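Long-range contacts in succinate dehydrogenase subunit A (Mycolicibacterium smegmatis, PDB 7D6V), which carries the FAD of mycobacterial succinate dehydrogenase Sdh1 and probably oxidises succinate to fumarate, handing the electrons to the iron-sulfur subunit: residues 108-119 and 129-137; 197-205 and 446-456. One frame throughout, in Å; residues are numbered along the deposited sequence.

Contact 1 and contact 2 lie at separate places in the flavoprotein, their nearest atoms about 22 Å apart, and share no helix or strand. Each is partly buried, their centres about 24 and 27 Å from the centre of the chain. Contact 1 joins neighbours in sequence, the two arms of a hairpin, one flank of which faces the iron-sulfur subunit and one residue of which, Leu129, comes near the FAD. Contact 2 brings together segments separated by 240 residues, touched by no other subunit. The chemistry differs: main-chain bonds, a salt bridge and a stacked guanidinium in 108-119 with 129-137; prolines and aliphatic side chains in 197-205 with 446-456, where an arginine and a tyrosine edge pack rather than bond across.

Contact 1. Residues 108-119 and 129-137; sequences FDRTKDGKISQR and LAHVGDRTG
Arg119 lays its guanidinium over one face of the His131 imidazole, the planes 24° apart and the centres 4.2 Å from each other. Its aliphatic stem uses the same ring: CG makes a CH-pi contact 3.6 Å from the His131 centroid. A bend at chi3 (-60°) turns the chain so that the flat end continues past the ring to Asp134, where NH1 of Arg119 meets the syn lone pair of OD1 of Asp134 at 3.0 Å, nearly in the guanidinium plane. A long, charged arginine suits this place, since one side chain both stacks and forms a salt bridge. The backbone here is an antiparallel beta hairpin, strands 118-119 and 129-130, in which Arg119 and Leu129 are a hydrogen-bonded pair and Gln118 and Ala130 a non-hydrogen-bonded one. Small Ala130 lets Ile116 come close, CG2 of Ile116 lying 3.6 Å from CB of Ala130, and the Phe108 ring brings CD1 to 4.2 Å from the same CB of Ala130. Beyond the strands, Asp109 N donates to His131 O at 3.0 Å. The Asp109 carboxylate accepts the Gly133 amide from above its plane, OD1 to N 3.2 Å; its OD2 has a weak hydrogen bond to NE2 of Gln140 of the iron-sulfur subunit.

Contact 2. Residues 197-205 and 446-456; sequences FVLFEAPAV and YVRALPDRPKV
Pro203, in the link from strand 197-200 of a mixed sheet to strand 204-206 of the parallel, Rossmann-type sheet of the FAD-binding domain, packs against the chain that leaves helix 427-448. Apolar contacts dominate. CB of Pro203 lies 3.7 Å from CD2 of Leu450 and 3.9 Å from CD of Pro454, so the compact ring fits among aliphatic groups without offering an amide hydrogen that would need a partner. Alongside, the short Ala204 allows the last turn of the helix to approach: CB of Ala204 meets CG2 of Val447 at 3.8 Å. Farther along, the methyl ends of Leu199 and Val456 meet, CD2 of Leu199 to CG2 of Val456 4.0 Å, while CG of Glu201 runs across the Val456 methyls. Polar groups take part mainly by van der Waals contact. Tyr446 turns a ring edge to the Pro203 carbonyl, CE1 of Tyr446 lying 3.5 Å from O of Pro203. The Arg453 chain, turned at chi3 (76°), brings its guanidinium to Pro203; NH1 forms a salt bridge with Asp10 and NH2 a hydrogen bond to Tyr9 O. CD of Pro203 lies over one face of that flat group, 3.5 Å from NH2 of Arg453.

Contact 1. Residues 108-119 and 129-137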
loop_
_atom_site.group_PDB
_atom_site.type_symbol
_atom_site.label_atom_id
_atom_site.label_comp_id
_atom_site.label_asym_id
_atom_site.label_seq_id
_atom_site.Cartn_x
_atom_site.Cartn_y
_atom_site.Cartn_z
ATOM N N PHE A 108 1.757 15.608 -2.258
ATOM C CA PHE A 108 2.303 15.637 -0.913
ATOM C C PHE A 108 1.376 16.414 0.018
ATOM O O PHE A 108 0.369 16.990 -0.400
ATOM C CB PHE A 108 3.691 16.276 -0.908
ATOM C CG PHE A 108 4.726 15.494 -1.656
ATOM C CD1 PHE A 108 5.461 14.510 -1.021
ATOM C CD2 PHE A 108 4.973 15.751 -2.992
ATOM C CE1 PHE A 108 6.417 13.794 -1.705
ATOM C CE2 PHE A 108 5.930 15.036 -3.681
ATOM C CZ PHE A 108 6.653 14.057 -3.037
ATOM N N ASP A 109 1.724 16.421 1.300
ATOM C CA ASP A 109 1.068 17.320 2.234
ATOM C C ASP A 109 1.480 18.756 1.938
ATOM O O ASP A 109 2.566 19.017 1.417
ATOM C CB ASP A 109 1.416 16.951 3.674
ATOM C CG ASP A 109 0.728 15.685 4.131
ATOM O OD1 ASP A 109 1.267 15.005 5.027
ATOM O OD2 ASP A 109 -0.352 15.366 3.597
ATOM N N ARG A 110 0.599 19.693 2.267
ATOM C CA ARG A 110 0.779 21.083 1.880
ATOM C C ARG A 110 0.987 21.968 3.100
ATOM O O ARG A 110 0.571 21.635 4.212
ATOM C CB ARG A 110 -0.422 21.593 1.077
ATOM C CG ARG A 110 -0.993 20.595 0.088
ATOM C CD ARG A 110 0.036 20.161 -0.940
ATOM N NE ARG A 110 0.538 21.273 -1.738
ATOM C CZ ARG A 110 1.505 21.161 -2.640
ATOM N NH1 ARG A 110 2.074 19.987 -2.852
ATOM N NH2 ARG A 110 1.905 22.218 -3.326
ATOM N N THR A 111 1.650 23.099 2.876
ATOM C CA THR A 111 1.780 24.141 3.879
ATOM C C THR A 111 0.652 25.159 3.715
ATOM O O THR A 111 -0.233 25.016 2.869
ATOM C CB THR A 111 3.146 24.819 3.780
ATOM O OG1 THR A 111 3.216 25.589 2.575
ATOM C CG2 THR A 111 4.250 23.792 3.776
ATOM N N LYS A 112 0.680 26.203 4.546
ATOM C CA LYS A 112 -0.328 27.253 4.450
ATOM C C LYS A 112 -0.189 28.055 3.162
ATOM O O LYS A 112 -1.188 28.558 2.639
ATOM C CB LYS A 112 -0.239 28.179 5.662
ATOM C CG LYS A 112 -0.467 27.520 7.024
ATOM C CD LYS A 112 -1.916 27.101 7.258
ATOM C CE LYS A 112 -2.186 25.654 6.875
ATOM N NZ LYS A 112 -3.576 25.247 7.214
ATOM N N ASP A 113 1.030 28.192 2.641
ATOM C CA ASP A 113 1.250 28.897 1.386
ATOM C C ASP A 113 0.918 28.054 0.166
ATOM O O ASP A 113 0.948 28.577 -0.952
ATOM C CB ASP A 113 2.702 29.361 1.278
ATOM C CG ASP A 113 3.189 30.055 2.526
ATOM O OD1 ASP A 113 2.434 30.879 3.083
ATOM O OD2 ASP A 113 4.330 29.778 2.946
ATOM N N GLY A 114 0.616 26.774 0.347
ATOM C CA GLY A 114 0.364 25.895 -0.773
ATOM C C GLY A 114 1.584 25.204 -1.327
ATOM O O GLY A 114 1.541 24.729 -2.466
ATOM N N LYS A 115 2.670 25.137 -0.567
ATOM C CA LYS A 115 3.883 24.456 -0.983
ATOM C C LYS A 115 3.920 23.056 -0.380
ATOM O O LYS A 115 3.007 22.627 0.324
ATOM C CB LYS A 115 5.116 25.262 -0.578
ATOM C CG LYS A 115 5.066 26.714 -0.983
ATOM C CD LYS A 115 6.427 27.362 -0.850
ATOM C CE LYS A 115 6.383 28.811 -1.290
ATOM N NZ LYS A 115 7.719 29.306 -1.712
ATOM N N ILE A 116 4.996 22.334 -0.663
ATOM C CA ILE A 116 5.169 20.986 -0.137
ATOM C C ILE A 116 5.602 21.073 1.321
ATOM O O ILE A 116 6.519 21.826 1.667
ATOM C CB ILE A 116 6.187 20.200 -0.978
ATOM C CG1 ILE A 116 5.665 20.007 -2.401
ATOM C CG2 ILE A 116 6.469 18.857 -0.349
ATOM C CD1 ILE A 116 6.594 19.220 -3.288
ATOM N N SER A 117 4.936 20.307 2.180
ATOM C CA SER A 117 5.242 20.303 3.602
ATOM C C SER A 117 6.499 19.489 3.881
ATOM O O SER A 117 6.736 18.451 3.259
ATOM C CB SER A 117 4.062 19.738 4.392
ATOM O OG SER A 117 4.240 19.925 5.782
ATOM N N GLN A 118 7.306 19.968 4.827
ATOM C CA GLN A 118 8.566 19.334 5.192
ATOM C C GLN A 118 8.608 19.116 6.697
ATOM O O GLN A 118 8.286 20.025 7.466
ATOM C CB GLN A 118 9.757 20.185 4.746
ATOM C CG GLN A 118 9.871 20.344 3.242
ATOM C CD GLN A 118 10.987 21.279 2.834
ATOM O OE1 GLN A 118 11.007 22.443 3.220
ATOM N NE2 GLN A 118 11.924 20.773 2.047
ATOM N N ARG A 119 9.004 17.917 7.113
ATOM C CA ARG A 119 9.128 17.575 8.522
ATOM C C ARG A 119 10.583 17.605 8.968
ATOM O O ARG A 119 11.512 17.592 8.159
ATOM C CB ARG A 119 8.541 16.191 8.810
ATOM C CG ARG A 119 7.036 16.153 8.888
ATOM C CD ARG A 119 6.547 14.779 9.302
ATOM N NE ARG A 119 6.957 13.749 8.354
ATOM C CZ ARG A 119 6.539 12.490 8.394
ATOM N NH1 ARG A 119 5.689 12.103 9.331
ATOM N NH2 ARG A 119 6.965 11.619 7.491
ATOM N N LEU A 129 12.105 16.973 5.029
ATOM C CA LEU A 129 11.544 15.730 4.510
ATOM C C LEU A 129 10.152 15.994 3.953
ATOM O O LEU A 129 9.190 16.163 4.705
ATOM C CB LEU A 129 11.523 14.663 5.596
ATOM C CG LEU A 129 12.760 13.765 5.671
ATOM C CD1 LEU A 129 13.976 14.544 6.135
ATOM C CD2 LEU A 129 12.507 12.585 6.585
ATOM N N ALA A 130 10.045 16.029 2.627
ATOM C CA ALA A 130 8.743 16.088 1.980
ATOM C C ALA A 130 8.003 14.778 2.206
ATOM O O ALA A 130 8.549 13.699 1.968
ATOM C CB ALA A 130 8.905 16.355 0.486
ATOM N N HIS A 131 6.754 14.871 2.651
ATOM C CA HIS A 131 6.034 13.702 3.128
ATOM C C HIS A 131 4.563 13.802 2.761
ATOM O O HIS A 131 4.046 14.875 2.447
ATOM C CB HIS A 131 6.169 13.554 4.647
ATOM C CG HIS A 131 5.520 14.665 5.408
ATOM N ND1 HIS A 131 4.286 14.536 6.006
ATOM C CD2 HIS A 131 5.917 15.937 5.638
ATOM C CE1 HIS A 131 3.958 15.675 6.586
ATOM N NE2 HIS A 131 4.932 16.542 6.378
ATOM N N VAL A 132 3.899 12.649 2.792
ATOM C CA VAL A 132 2.443 12.556 2.782
ATOM C C VAL A 132 2.051 11.449 3.758
ATOM O O VAL A 132 2.378 10.277 3.539
ATOM C CB VAL A 132 1.866 12.316 1.373
ATOM C CG1 VAL A 132 2.334 10.999 0.757
ATOM C CG2 VAL A 132 0.352 12.357 1.417
ATOM N N GLY A 133 1.396 11.823 4.855
ATOM C CA GLY A 133 1.104 10.862 5.906
ATOM C C GLY A 133 2.369 10.171 6.356
ATOM O O GLY A 133 3.415 10.801 6.538
ATOM N N ASP A 134 2.288 8.857 6.529
ATOM C CA ASP A 134 3.468 8.003 6.482
ATOM C C ASP A 134 3.245 6.976 5.377
ATOM O O ASP A 134 3.021 5.792 5.636
ATOM C CB ASP A 134 3.703 7.330 7.837
ATOM C CG ASP A 134 4.125 8.311 8.911
ATOM O OD1 ASP A 134 4.756 9.332 8.576
ATOM O OD2 ASP A 134 3.818 8.062 10.096
ATOM N N ARG A 135 3.326 7.445 4.128
ATOM C CA ARG A 135 3.274 6.580 2.958
ATOM C C ARG A 135 4.096 7.154 1.811
ATOM O O ARG A 135 3.721 6.997 0.644
ATOM C CB ARG A 135 1.826 6.328 2.524
ATOM C CG ARG A 135 0.947 7.556 2.510
ATOM C CD ARG A 135 -0.463 7.209 2.068
ATOM N NE ARG A 135 -1.315 8.391 1.995
ATOM C CZ ARG A 135 -1.915 8.943 3.045
ATOM N NH1 ARG A 135 -2.675 10.018 2.887
ATOM N NH2 ARG A 135 -1.757 8.420 4.252
ATOM N N THR A 136 5.193 7.847 2.122
ATOM C CA THR A 136 5.911 8.606 1.104
ATOM C C THR A 136 6.487 7.699 0.023
ATOM O O THR A 136 6.465 8.048 -1.163
ATOM C CB THR A 136 7.014 9.436 1.758
ATOM O OG1 THR A 136 6.490 10.090 2.919
ATOM C CG2 THR A 136 7.530 10.483 0.795
ATOM N N GLY A 137 7.012 6.535 0.409
ATOM C CA GLY A 137 7.531 5.608 -0.584
ATOM C C GLY A 137 6.462 5.117 -1.539
ATOM O O GLY A 137 6.697 4.997 -2.747
#

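Contact 2. Residues 197-205 and 446-456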
loop_
_atom_site.group_PDB
_atom_site.type_symbol
_atom_site.label_atom_id
_atom_site.label_comp_id
_atom_site.label_asym_id
_atom_site.label_seq_id
_atom_site.Cartn_x
_atom_site.Cartn_y
_atom_site.Cartn_z
ATOM N N PHE A 197 13.248 -19.082 -20.648
ATOM C CA PHE A 197 14.443 -18.251 -20.632
ATOM C C PHE A 197 14.335 -17.105 -21.629
ATOM O O PHE A 197 13.962 -17.303 -22.794
ATOM C CB PHE A 197 15.683 -19.095 -20.918
ATOM C CG PHE A 197 15.908 -20.178 -19.909
ATOM C CD1 PHE A 197 15.767 -19.917 -18.560
ATOM C CD2 PHE A 197 16.241 -21.457 -20.305
ATOM C CE1 PHE A 197 15.960 -20.904 -17.628
ATOM C CE2 PHE A 197 16.436 -22.450 -19.376
ATOM C CZ PHE A 197 16.298 -22.174 -18.037
ATOM N N VAL A 198 14.679 -15.910 -21.162
ATOM C CA VAL A 198 14.632 -14.689 -21.947
ATOM C C VAL A 198 16.015 -14.050 -21.947
ATOM O O VAL A 198 16.682 -13.968 -20.909
ATOM C CB VAL A 198 13.557 -13.716 -21.411
ATOM C CG1 VAL A 198 13.794 -13.392 -19.946
ATOM C CG2 VAL A 198 13.517 -12.450 -22.245
ATOM N N LEU A 199 16.455 -13.632 -23.128
ATOM C CA LEU A 199 17.726 -12.953 -23.318
ATOM C C LEU A 199 17.464 -11.561 -23.870
ATOM O O LEU A 199 16.824 -11.414 -24.917
ATOM C CB LEU A 199 18.634 -13.739 -24.262
ATOM C CG LEU A 199 19.863 -12.990 -24.772
ATOM C CD1 LEU A 199 20.846 -12.729 -23.645
ATOM C CD2 LEU A 199 20.522 -13.761 -25.896
ATOM N N PHE A 200 17.963 -10.552 -23.172
ATOM C CA PHE A 200 17.957 -9.180 -23.651
ATOM C C PHE A 200 19.321 -8.863 -24.247
ATOM O O PHE A 200 20.342 -9.397 -23.816
ATOM C CB PHE A 200 17.622 -8.213 -22.517
ATOM C CG PHE A 200 16.316 -8.514 -21.840
ATOM C CD1 PHE A 200 15.137 -7.962 -22.304
ATOM C CD2 PHE A 200 16.265 -9.358 -20.747
ATOM C CE1 PHE A 200 13.938 -8.243 -21.688
ATOM C CE2 PHE A 200 15.069 -9.641 -20.129
ATOM C CZ PHE A 200 13.906 -9.083 -20.599
ATOM N N GLU A 201 19.330 -8.002 -25.258
ATOM C CA GLU A 201 20.525 -7.732 -26.049
ATOM C C GLU A 201 20.822 -6.240 -26.081
ATOM O O GLU A 201 21.043 -5.644 -27.136
ATOM C CB GLU A 201 20.378 -8.292 -27.458
ATOM C CG GLU A 201 20.620 -9.783 -27.553
ATOM C CD GLU A 201 19.975 -10.399 -28.776
ATOM O OE1 GLU A 201 18.737 -10.553 -28.779
ATOM O OE2 GLU A 201 20.704 -10.733 -29.734
ATOM N N ALA A 202 20.815 -5.617 -24.924
ATOM C CA ALA A 202 21.109 -4.196 -24.887
ATOM C C ALA A 202 22.590 -3.949 -24.621
ATOM O O ALA A 202 23.234 -4.713 -23.898
ATOM C CB ALA A 202 20.281 -3.511 -23.808
ATOM N N PRO A 203 23.156 -2.883 -25.194
ATOM C CA PRO A 203 24.556 -2.542 -24.904
ATOM C C PRO A 203 24.771 -1.859 -23.562
ATOM O O PRO A 203 25.929 -1.685 -23.161
ATOM C CB PRO A 203 24.930 -1.604 -26.058
ATOM C CG PRO A 203 23.649 -1.010 -26.488
ATOM C CD PRO A 203 22.593 -2.050 -26.269
ATOM N N ALA A 204 23.711 -1.471 -22.858
ATOM C CA ALA A 204 23.826 -0.831 -21.558
ATOM C C ALA A 204 22.843 -1.461 -20.584
ATOM O O ALA A 204 21.747 -1.874 -20.965
ATOM C CB ALA A 204 23.575 0.678 -21.645
ATOM N N VAL A 205 23.249 -1.529 -19.320
ATOM C CA VAL A 205 22.428 -2.091 -18.253
ATOM C C VAL A 205 22.518 -1.172 -17.041
ATOM O O VAL A 205 23.614 -0.764 -16.650
ATOM C CB VAL A 205 22.874 -3.521 -17.887
ATOM C CG1 VAL A 205 22.339 -3.925 -16.526
ATOM C CG2 VAL A 205 22.417 -4.506 -18.945
ATOM N N TYR A 446 26.383 6.884 -23.027
ATOM C CA TYR A 446 27.226 5.766 -23.436
ATOM C C TYR A 446 26.710 5.130 -24.719
ATOM O O TYR A 446 27.496 4.796 -25.613
ATOM C CB TYR A 446 27.304 4.736 -22.309
ATOM C CG TYR A 446 28.027 3.461 -22.673
ATOM C CD1 TYR A 446 27.326 2.318 -23.027
ATOM C CD2 TYR A 446 29.411 3.398 -22.653
ATOM C CE1 TYR A 446 27.984 1.155 -23.360
ATOM C CE2 TYR A 446 30.076 2.240 -22.983
ATOM C CZ TYR A 446 29.359 1.122 -23.333
ATOM O OH TYR A 446 30.026 -0.033 -23.661
ATOM N N VAL A 447 25.392 4.961 -24.831
ATOM C CA VAL A 447 24.826 4.321 -26.015
ATOM C C VAL A 447 24.994 5.207 -27.244
ATOM O O VAL A 447 25.301 4.718 -28.337
ATOM C CB VAL A 447 23.354 3.953 -25.766
ATOM C CG1 VAL A 447 22.684 3.527 -27.057
ATOM C CG2 VAL A 447 23.266 2.843 -24.738
ATOM N N ARG A 448 24.808 6.521 -27.092
ATOM C CA ARG A 448 25.026 7.422 -28.223
ATOM C C ARG A 448 26.494 7.529 -28.617
ATOM O O ARG A 448 26.793 7.768 -29.792
ATOM C CB ARG A 448 24.449 8.802 -27.922
ATOM C CG ARG A 448 22.946 8.801 -27.766
ATOM C CD ARG A 448 22.333 8.532 -29.136
ATOM N NE ARG A 448 20.876 8.612 -29.161
ATOM C CZ ARG A 448 20.066 7.580 -28.962
ATOM N NH1 ARG A 448 18.753 7.748 -29.002
ATOM N NH2 ARG A 448 20.572 6.372 -28.762
ATOM N N ALA A 449 27.420 7.355 -27.675
ATOM C CA ALA A 449 28.843 7.460 -27.979
ATOM C C ALA A 449 29.461 6.128 -28.386
ATOM O O ALA A 449 30.671 5.931 -28.213
ATOM C CB ALA A 449 29.593 8.047 -26.784
ATOM N N LEU A 450 28.669 5.210 -28.936
ATOM C CA LEU A 450 29.110 3.843 -29.173
ATOM C C LEU A 450 29.327 3.608 -30.659
ATOM O O LEU A 450 28.397 3.817 -31.453
ATOM C CB LEU A 450 28.079 2.863 -28.621
ATOM C CG LEU A 450 28.535 1.443 -28.318
ATOM C CD1 LEU A 450 29.688 1.477 -27.344
ATOM C CD2 LEU A 450 27.380 0.654 -27.741
ATOM N N PRO A 451 30.521 3.177 -31.085
ATOM C CA PRO A 451 30.755 2.939 -32.517
ATOM C C PRO A 451 29.963 1.758 -33.059
ATOM O O PRO A 451 29.282 1.878 -34.083
ATOM C CB PRO A 451 32.265 2.679 -32.587
ATOM C CG PRO A 451 32.637 2.209 -31.226
ATOM C CD PRO A 451 31.712 2.895 -30.266
ATOM N N ASP A 452 30.043 0.613 -32.384
ATOM C CA ASP A 452 29.299 -0.573 -32.780
ATOM C C ASP A 452 28.757 -1.265 -31.539
ATOM O O ASP A 452 29.251 -1.068 -30.425
ATOM C CB ASP A 452 30.161 -1.523 -33.634
ATOM C CG ASP A 452 31.425 -1.991 -32.925
ATOM O OD1 ASP A 452 32.460 -2.124 -33.611
ATOM O OD2 ASP A 452 31.400 -2.243 -31.704
ATOM N N ARG A 453 27.730 -2.071 -31.739
ATOM C CA ARG A 453 27.066 -2.673 -30.589
ATOM C C ARG A 453 27.666 -4.040 -30.283
ATOM O O ARG A 453 27.874 -4.839 -31.203
ATOM C CB ARG A 453 25.574 -2.807 -30.837
ATOM C CG ARG A 453 24.826 -1.495 -30.711
ATOM C CD ARG A 453 23.481 -1.562 -31.396
ATOM N NE ARG A 453 22.506 -2.307 -30.610
ATOM C CZ ARG A 453 21.588 -1.741 -29.835
ATOM N NH1 ARG A 453 21.522 -0.419 -29.743
ATOM N NH2 ARG A 453 20.736 -2.497 -29.154
ATOM N N PRO A 454 27.962 -4.329 -29.017
ATOM C CA PRO A 454 28.489 -5.650 -28.663
ATOM C C PRO A 454 27.471 -6.750 -28.917
ATOM O O PRO A 454 26.260 -6.544 -28.821
ATOM C CB PRO A 454 28.808 -5.515 -27.169
ATOM C CG PRO A 454 28.008 -4.342 -26.709
ATOM C CD PRO A 454 27.932 -3.415 -27.865
ATOM N N LYS A 455 27.981 -7.933 -29.238
ATOM C CA LYS A 455 27.168 -9.066 -29.654
ATOM C C LYS A 455 27.199 -10.165 -28.601
ATOM O O LYS A 455 28.264 -10.508 -28.079
ATOM C CB LYS A 455 27.664 -9.615 -30.992
ATOM C CG LYS A 455 27.485 -8.648 -32.143
ATOM C CD LYS A 455 27.978 -9.234 -33.452
ATOM C CE LYS A 455 27.705 -8.283 -34.606
ATOM N NZ LYS A 455 28.508 -7.039 -34.498
ATOM N N VAL A 456 26.025 -10.718 -28.294
ATOM C CA VAL A 456 25.946 -11.844 -27.373
ATOM C C VAL A 456 26.439 -13.109 -28.062
ATOM O O VAL A 456 26.114 -13.377 -29.227
ATOM C CB VAL A 456 24.513 -12.022 -26.843
ATOM C CG1 VAL A 456 24.100 -10.823 -26.022
ATOM C CG2 VAL A 456 23.538 -12.233 -27.985
#